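Local coordinates for tRNA threonylcarbamoyladenosine biosynthesis protein TsaB (Pseudomonas aeruginosa, PDB 5BR9) that probably takes part in forming the threonylcarbamoyladenosine modification at position 37 of tRNA, as a TsaB member of the KAE1/TsaD family, at residues E118-A122 and W133-L138. Numbering follows the deposited sequence.
Sequences ERVAA and WGCYQL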
loop_
_atom_site.group_PDB
_atom_site.type_symbol
_atom_site.label_atom_id
_atom_site.label_comp_id
_atom_site.label_asym_id
_atom_site.label_seq_id
_atom_site.Cartn_x
_atom_site.Cartn_y
_atom_site.Cartn_z
ATOM N N GLU A 118 -33.532 4.458 -5.198
ATOM C CA GLU A 118 -33.492 4.266 -3.758
ATOM C C GLU A 118 -33.223 2.821 -3.395
ATOM O O GLU A 118 -32.939 2.502 -2.242
ATOM C CB GLU A 118 -34.799 4.755 -3.150
ATOM C CG GLU A 118 -34.919 6.248 -3.328
ATOM C CD GLU A 118 -36.019 6.866 -2.527
ATOM O OE1 GLU A 118 -36.742 6.125 -1.828
ATOM O OE2 GLU A 118 -36.143 8.111 -2.596
ATOM N N ARG A 119 -33.291 1.959 -4.405
ATOM C CA ARG A 119 -32.889 0.570 -4.257
ATOM C C ARG A 119 -31.906 0.228 -5.366
ATOM O O ARG A 119 -32.224 0.332 -6.553
ATOM C CB ARG A 119 -34.110 -0.354 -4.277
ATOM C CG ARG A 119 -35.122 0.039 -3.200
ATOM C CD ARG A 119 -35.998 -1.097 -2.724
ATOM N NE ARG A 119 -37.157 -1.301 -3.576
ATOM C CZ ARG A 119 -38.250 -1.963 -3.206
ATOM N NH1 ARG A 119 -39.262 -2.102 -4.056
ATOM N NH2 ARG A 119 -38.339 -2.471 -1.981
ATOM N N VAL A 120 -30.701 -0.170 -4.972
ATOM C CA VAL A 120 -29.638 -0.440 -5.937
ATOM C C VAL A 120 -28.989 -1.782 -5.662
ATOM O O VAL A 120 -28.594 -2.086 -4.536
ATOM C CB VAL A 120 -28.564 0.665 -5.937
ATOM C CG1 VAL A 120 -27.403 0.253 -6.844
ATOM C CG2 VAL A 120 -29.150 1.995 -6.408
ATOM N N ALA A 121 -28.922 -2.605 -6.693
ATOM C CA ALA A 121 -28.111 -3.809 -6.634
ATOM C C ALA A 121 -26.742 -3.457 -7.240
ATOM O O ALA A 121 -26.629 -3.209 -8.431
ATOM C CB ALA A 121 -28.794 -4.972 -7.383
ATOM N N ALA A 122 -25.723 -3.372 -6.397
ATOM C CA ALA A 122 -24.380 -3.058 -6.854
ATOM C C ALA A 122 -23.628 -4.341 -7.192
ATOM O O ALA A 122 -23.655 -5.303 -6.434
ATOM C CB ALA A 122 -23.645 -2.253 -5.806
ATOM N N TRP A 133 -21.125 -8.599 -5.062
ATOM C CA TRP A 133 -22.560 -8.329 -5.070
ATOM C C TRP A 133 -23.059 -7.789 -3.734
ATOM O O TRP A 133 -22.764 -8.361 -2.698
ATOM C CB TRP A 133 -23.302 -9.614 -5.430
ATOM C CG TRP A 133 -24.797 -9.533 -5.400
ATOM C CD1 TRP A 133 -25.627 -9.908 -4.367
ATOM C CD2 TRP A 133 -25.648 -9.088 -6.452
ATOM N NE1 TRP A 133 -26.939 -9.734 -4.728
ATOM C CE2 TRP A 133 -26.984 -9.219 -5.995
ATOM C CE3 TRP A 133 -25.416 -8.593 -7.745
ATOM C CZ2 TRP A 133 -28.080 -8.866 -6.781
ATOM C CZ3 TRP A 133 -26.506 -8.237 -8.524
ATOM C CH2 TRP A 133 -27.822 -8.384 -8.040
ATOM N N GLY A 134 -23.818 -6.691 -3.769
ATOM C CA GLY A 134 -24.390 -6.092 -2.572
ATOM C C GLY A 134 -25.580 -5.214 -2.916
ATOM O O GLY A 134 -25.518 -4.382 -3.827
ATOM N N CYS A 135 -26.687 -5.427 -2.215
ATOM C CA CYS A 135 -27.897 -4.679 -2.465
ATOM C C CYS A 135 -28.102 -3.644 -1.374
ATOM O O CYS A 135 -27.896 -3.922 -0.189
ATOM C CB CYS A 135 -29.106 -5.608 -2.568
ATOM S SG CYS A 135 -29.067 -6.715 -3.990
ATOM N N TYR A 136 -28.519 -2.453 -1.793
ATOM C CA TYR A 136 -28.569 -1.299 -0.916
ATOM C C TYR A 136 -29.910 -0.596 -1.044
ATOM O O TYR A 136 -30.515 -0.607 -2.115
ATOM C CB TYR A 136 -27.408 -0.333 -1.248
ATOM C CG TYR A 136 -26.071 -0.845 -0.760
ATOM C CD1 TYR A 136 -25.520 -0.361 0.420
ATOM C CD2 TYR A 136 -25.368 -1.839 -1.462
ATOM C CE1 TYR A 136 -24.304 -0.831 0.900
ATOM C CE2 TYR A 136 -24.126 -2.327 -0.986
ATOM C CZ TYR A 136 -23.607 -1.805 0.199
ATOM O OH TYR A 136 -22.420 -2.264 0.720
ATOM N N GLN A 137 -30.363 0.004 0.056
ATOM C CA GLN A 137 -31.617 0.763 0.082
ATOM C C GLN A 137 -31.445 2.025 0.924
ATOM O O GLN A 137 -30.787 2.013 1.969
ATOM C CB GLN A 137 -32.761 -0.088 0.630
ATOM C CG GLN A 137 -34.083 0.680 0.817
ATOM C CD GLN A 137 -35.292 -0.233 1.049
ATOM O OE1 GLN A 137 -35.196 -1.463 0.924
ATOM N NE2 GLN A 137 -36.437 0.370 1.389
ATOM N N LEU A 138 -32.036 3.109 0.448
ATOM C CA LEU A 138 -31.977 4.389 1.121
ATOM C C LEU A 138 -32.621 4.369 2.509
ATOM O O LEU A 138 -33.743 3.902 2.694
ATOM C CB LEU A 138 -32.658 5.459 0.265
ATOM C CG LEU A 138 -32.393 6.910 0.668
ATOM C CD1 LEU A 138 -30.958 7.327 0.336
ATOM C CD2 LEU A 138 -33.386 7.818 -0.026
#
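The strand axes of 119-122 and 133-138 run antiparallel at 169° and approach to 4.6 Å. Five backbone hydrogen bonds fix the register. Val120 and Tyr136 exchange two, Val120 N to Tyr136 O at 2.9 Å and Tyr136 N to Val120 O at 2.8 Å; Ala122 and Gly134 exchange another two, Ala122 N to Gly134 O at 2.8 Å and Gly134 N to Ala122 O at 3.0 Å. Leu138 N to Glu118 O, 2.9 Å, extends the ladder past the strand start at Arg119. At the non-hydrogen-bonded pairs, Arg119-Gln137 and Ala121-Cys135, the CA atoms close to 4.5 and 4.3 Å, against 5.2 Å at the hydrogen-bonded pairs. The pairing belongs to the beta hairpin 119-125/131-139, which lies inside a five-stranded mixed sheet between strands 142-152 and 168-171, in a chain assigned to the actin-like ATPase (ASKHA) superfamily. Val120 and Tyr136 point to the sheet face covered by helix 103-115, where they touch Ala111 and Ala108 respectively; the Tyr136 hydroxyl hydrogen-bonds Glu149. The opposite face carries Arg119, Ala121, Cys135 and Gln137. There Ala121 CB packs against Cys135 SG at 3.8 Å and, diagonally, against Trp133 CH2 at 3.6 Å. Arg119 CD lies 3.8 Å from Gln137 OE1, a van der Waals approach, while the guanidinium forms its salt bridge with Asp167.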